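PDB 3VW5: cellobiose 2-epimerase, which catalyses the reversible epimerization of cellobiose to 4-O-beta-D-glucosyl-D-mannose, acting on the unmodified sugar within an (alpha/alpha)6 barrel. Local coordinates for residues N83-D86 and G91-W94; G46-S51 and I112-Y117. The protein carries 2 engineered substitutions. All coordinates share one frame; numbering follows the deposited sequence.

Interaction 1 of 2, residues N83-D86 and G91-W94; sequences NCID and GVYW
A single antiparallel beta bridge between I85 and V92 closes the turn that follows helix 67-84, just before strand 95-96. Two backbone hydrogen bonds define it: Y93 N donates to C84 O (3.0 Å, 153° at the hydrogen), and D86 N donates to G91 O at 2.9 Å. V92 CA also lies close to C84 O. On one side, I85 CG1 meets V92 CG1 at 3.8 Å, both branches standing anti to their own carbonyl carbons.

The Y93 ring runs back alongside residues 83-86. N83 O lies in the ring plane, at its edge, 3.5 Å from Y93 CE2, while D86 CG comes within 3.4 Å of Y93 OH; the side chains of D86 and Y93 cross at about a right angle, yet carboxylate and ring planes are only 29° apart. Replacing Y93 by an alanine would probably open a gap between D86 and the N83 carbonyl, taking away the ring that packs on the acid. The carboxylate has stronger partners elsewhere: OD2 forms salt bridges with R158 and K107, and OD1 accepts from Y89 N. The tyrosine therefore offers D86 packing, whereas the neighbouring positive charges are likely to keep this buried acid ionised.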
# COMPACT_ATOMS: atom_id res chain seq x y z
N ASN A 83 10.13 18.51 5.68
CA ASN A 83 9.76 18.27 7.08
C ASN A 83 9.92 16.83 7.51
O ASN A 83 10.25 16.56 8.65
CB ASN A 83 8.31 18.70 7.37
CG ASN A 83 8.08 20.19 7.15
OD1 ASN A 83 7.51 20.59 6.14
ND2 ASN A 83 8.53 21.02 8.10
N CYS A 84 9.68 15.90 6.59
CA CYS A 84 9.42 14.53 7.00
C CYS A 84 10.66 13.66 7.03
O CYS A 84 10.65 12.55 7.57
CB CYS A 84 8.34 13.92 6.10
SG CYS A 84 6.72 14.73 6.32
N ILE A 85 11.75 14.18 6.47
CA ILE A 85 12.98 13.44 6.34
C ILE A 85 13.94 13.81 7.47
O ILE A 85 14.15 15.00 7.76
CB ILE A 85 13.60 13.68 4.95
CG1 ILE A 85 12.84 12.85 3.92
CG2 ILE A 85 15.07 13.36 4.95
CD1 ILE A 85 13.21 13.10 2.50
N ASP A 86 14.50 12.80 8.13
CA ASP A 86 15.52 13.02 9.14
C ASP A 86 16.87 12.99 8.44
O ASP A 86 17.43 11.92 8.21
CB ASP A 86 15.44 11.96 10.24
CG ASP A 86 16.35 12.28 11.42
OD1 ASP A 86 17.25 13.12 11.26
OD2 ASP A 86 16.16 11.67 12.51
N GLY A 91 16.30 8.19 7.30
CA GLY A 91 14.90 7.80 7.29
C GLY A 91 13.92 8.97 7.34
O GLY A 91 14.26 10.13 7.07
N VAL A 92 12.67 8.63 7.66
CA VAL A 92 11.61 9.61 7.77
C VAL A 92 10.91 9.42 9.11
O VAL A 92 10.89 8.32 9.64
CB VAL A 92 10.60 9.47 6.62
CG1 VAL A 92 11.30 9.60 5.29
CG2 VAL A 92 9.90 8.12 6.69
N TYR A 93 10.33 10.49 9.66
CA TYR A 93 9.60 10.38 10.92
C TYR A 93 8.26 9.68 10.74
O TYR A 93 7.89 9.31 9.63
CB TYR A 93 9.39 11.77 11.55
CG TYR A 93 10.65 12.59 11.65
CD1 TYR A 93 11.67 12.23 12.53
CD2 TYR A 93 10.83 13.72 10.86
CE1 TYR A 93 12.84 12.99 12.62
CE2 TYR A 93 11.98 14.48 10.94
CZ TYR A 93 12.99 14.11 11.81
OH TYR A 93 14.13 14.87 11.89
N TRP A 94 7.54 9.49 11.84
CA TRP A 94 6.25 8.80 11.79
C TRP A 94 5.07 9.78 11.66
O TRP A 94 4.14 9.56 10.88
CB TRP A 94 6.09 7.88 13.03
CG TRP A 94 4.81 7.10 13.02
CD1 TRP A 94 3.69 7.36 13.75
CD2 TRP A 94 4.51 5.96 12.21
NE1 TRP A 94 2.71 6.45 13.45
CE2 TRP A 94 3.18 5.58 12.51
CE3 TRP A 94 5.23 5.22 11.26
CZ2 TRP A 94 2.56 4.49 11.90
CZ3 TRP A 94 4.61 4.14 10.66
CH2 TRP A 94 3.29 3.79 10.99

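Interaction 2 of 2, residues G46-S51 and I112-Y117; sequences GVILHS and IAFAIY
Two helices of the (alpha/alpha)6 barrel, 47-64 and 109-126, lie side by side here through their N-terminal parts. The axes of 47-51 and 112-117 approach to 9.0 Å and run nearly parallel, 20° apart, a separation consistent with the small residues S51 and A115 at the nearest point, where their CA atoms are 5.3 Å apart. S51 points its CB at the other helix, and its OG rests 3.6 Å from A115 CA. With OG anti to the carbonyl carbon (chi1 -63°), the hydroxyl also stays within 3.2 Å of V47 O, one turn back in its own helix.

One turn nearer the N-terminus of helix 47-64, I48 CG1 meets F114 CB at 4.3 Å and comes obliquely to the phenyl ring, a loose apolar contact. Such parallel neighbours, separated in sequence by an intervening helix that runs back, are what the alternating helices of an (alpha/alpha)6 barrel produce. The F114 ring also makes a cation-pi contact with R52 and meets Y373 edge to face.

On helix 47-64, G46 occupies the N-cap position, and its carbonyl O accepts from both H50 N and H50 ND1, which reach it from opposite faces of the carbonyl plane. The ND1 bond is 3.1 Å long and nearly straight (166°), with G46 O in the imidazole plane, while H50 NE2 accepts a hydrogen bond from F29 N, so both ring nitrogens are bound.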
# COMPACT_ATOMS: atom_id res chain seq x y z
N GLY A 46 0.30 12.46 9.25
CA GLY A 46 1.15 11.28 9.21
C GLY A 46 1.97 11.24 7.94
O GLY A 46 1.50 11.64 6.87
N VAL A 47 3.21 10.77 8.05
CA VAL A 47 4.08 10.80 6.88
C VAL A 47 3.77 9.67 5.88
O VAL A 47 3.90 9.87 4.67
CB VAL A 47 5.58 10.94 7.24
CG1 VAL A 47 5.75 11.33 8.71
CG2 VAL A 47 6.37 9.71 6.87
N ILE A 48 3.33 8.52 6.38
CA ILE A 48 2.83 7.48 5.47
C ILE A 48 1.66 7.99 4.62
O ILE A 48 1.52 7.64 3.45
CB ILE A 48 2.46 6.19 6.22
CG1 ILE A 48 3.41 5.06 5.82
CG2 ILE A 48 1.06 5.75 5.87
CD1 ILE A 48 3.49 3.96 6.86
N LEU A 49 0.82 8.83 5.22
CA LEU A 49 -0.30 9.43 4.53
C LEU A 49 0.20 10.33 3.40
O LEU A 49 -0.31 10.27 2.29
CB LEU A 49 -1.17 10.22 5.52
CG LEU A 49 -2.24 11.17 4.98
CD1 LEU A 49 -3.20 10.45 4.07
CD2 LEU A 49 -2.98 11.88 6.11
N HIS A 50 1.19 11.17 3.70
CA HIS A 50 1.74 12.06 2.70
C HIS A 50 2.50 11.33 1.61
O HIS A 50 2.43 11.71 0.44
CB HIS A 50 2.58 13.16 3.34
CG HIS A 50 1.75 14.25 3.92
ND1 HIS A 50 1.04 14.10 5.09
CD2 HIS A 50 1.47 15.50 3.47
CE1 HIS A 50 0.38 15.21 5.35
NE2 HIS A 50 0.62 16.08 4.38
N SER A 51 3.21 10.27 1.96
CA SER A 51 3.88 9.53 0.92
C SER A 51 2.86 8.90 -0.01
O SER A 51 3.06 8.85 -1.22
CB SER A 51 4.81 8.49 1.52
OG SER A 51 5.82 9.14 2.25
N ILE A 112 9.51 4.16 5.94
CA ILE A 112 10.61 4.55 5.04
C ILE A 112 10.52 3.94 3.64
O ILE A 112 10.85 4.60 2.65
CB ILE A 112 12.00 4.22 5.62
CG1 ILE A 112 12.16 4.83 7.02
CG2 ILE A 112 13.08 4.71 4.66
CD1 ILE A 112 13.14 4.09 7.91
N ALA A 113 10.09 2.68 3.55
CA ALA A 113 9.93 2.04 2.26
C ALA A 113 8.93 2.85 1.43
O ALA A 113 9.11 3.02 0.23
CB ALA A 113 9.45 0.60 2.43
N PHE A 114 7.87 3.33 2.07
CA PHE A 114 6.82 4.01 1.35
C PHE A 114 7.30 5.34 0.78
O PHE A 114 7.04 5.66 -0.38
CB PHE A 114 5.59 4.22 2.22
CG PHE A 114 4.45 3.38 1.83
CD1 PHE A 114 3.76 3.65 0.66
CD2 PHE A 114 4.07 2.28 2.62
CE1 PHE A 114 2.69 2.84 0.27
CE2 PHE A 114 3.00 1.46 2.25
CZ PHE A 114 2.31 1.74 1.07
N ALA A 115 7.99 6.11 1.62
CA ALA A 115 8.69 7.31 1.16
C ALA A 115 9.48 7.01 -0.13
O ALA A 115 9.36 7.74 -1.12
CB ALA A 115 9.59 7.86 2.25
N ILE A 116 10.26 5.94 -0.13
CA ILE A 116 10.99 5.54 -1.34
C ILE A 116 10.06 5.29 -2.53
O ILE A 116 10.34 5.73 -3.64
CB ILE A 116 11.83 4.28 -1.08
CG1 ILE A 116 12.97 4.61 -0.12
CG2 ILE A 116 12.37 3.69 -2.38
CD1 ILE A 116 13.49 3.39 0.59
N TYR A 117 8.96 4.58 -2.30
CA TYR A 117 7.98 4.25 -3.33
C TYR A 117 7.42 5.52 -3.98
O TYR A 117 7.36 5.63 -5.21
CB TYR A 117 6.88 3.43 -2.69
CG TYR A 117 5.85 2.85 -3.62
CD1 TYR A 117 6.20 2.32 -4.84
CD2 TYR A 117 4.50 2.82 -3.25
CE1 TYR A 117 5.24 1.77 -5.69
CE2 TYR A 117 3.54 2.28 -4.09
CZ TYR A 117 3.91 1.75 -5.30
OH TYR A 117 2.95 1.22 -6.13

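How the interactions relate
Interactions 1 and 2 have centres about 9 Å apart, on the same side of the chain's centre, and they touch directly. Along the chain the order is 46-51, 83-86, 91-94, 112-117, so the short turn of interaction 1 is nested inside the long loop that interaction 2 closes. Helices 47-64 and 67-84 are consecutive, and 109-126 follows after the strands. V47 connects the two contacts: V47 N probably donates to W94 O at 3.2 Å, and V47 CG2 packs 3.9 Å from V92 CG2. On helix 109-126, I112 CG1 lies 3.9 Å from V92 N. The turn after helix 67-84 is thereby fitted against the starts of two parallel barrel helices.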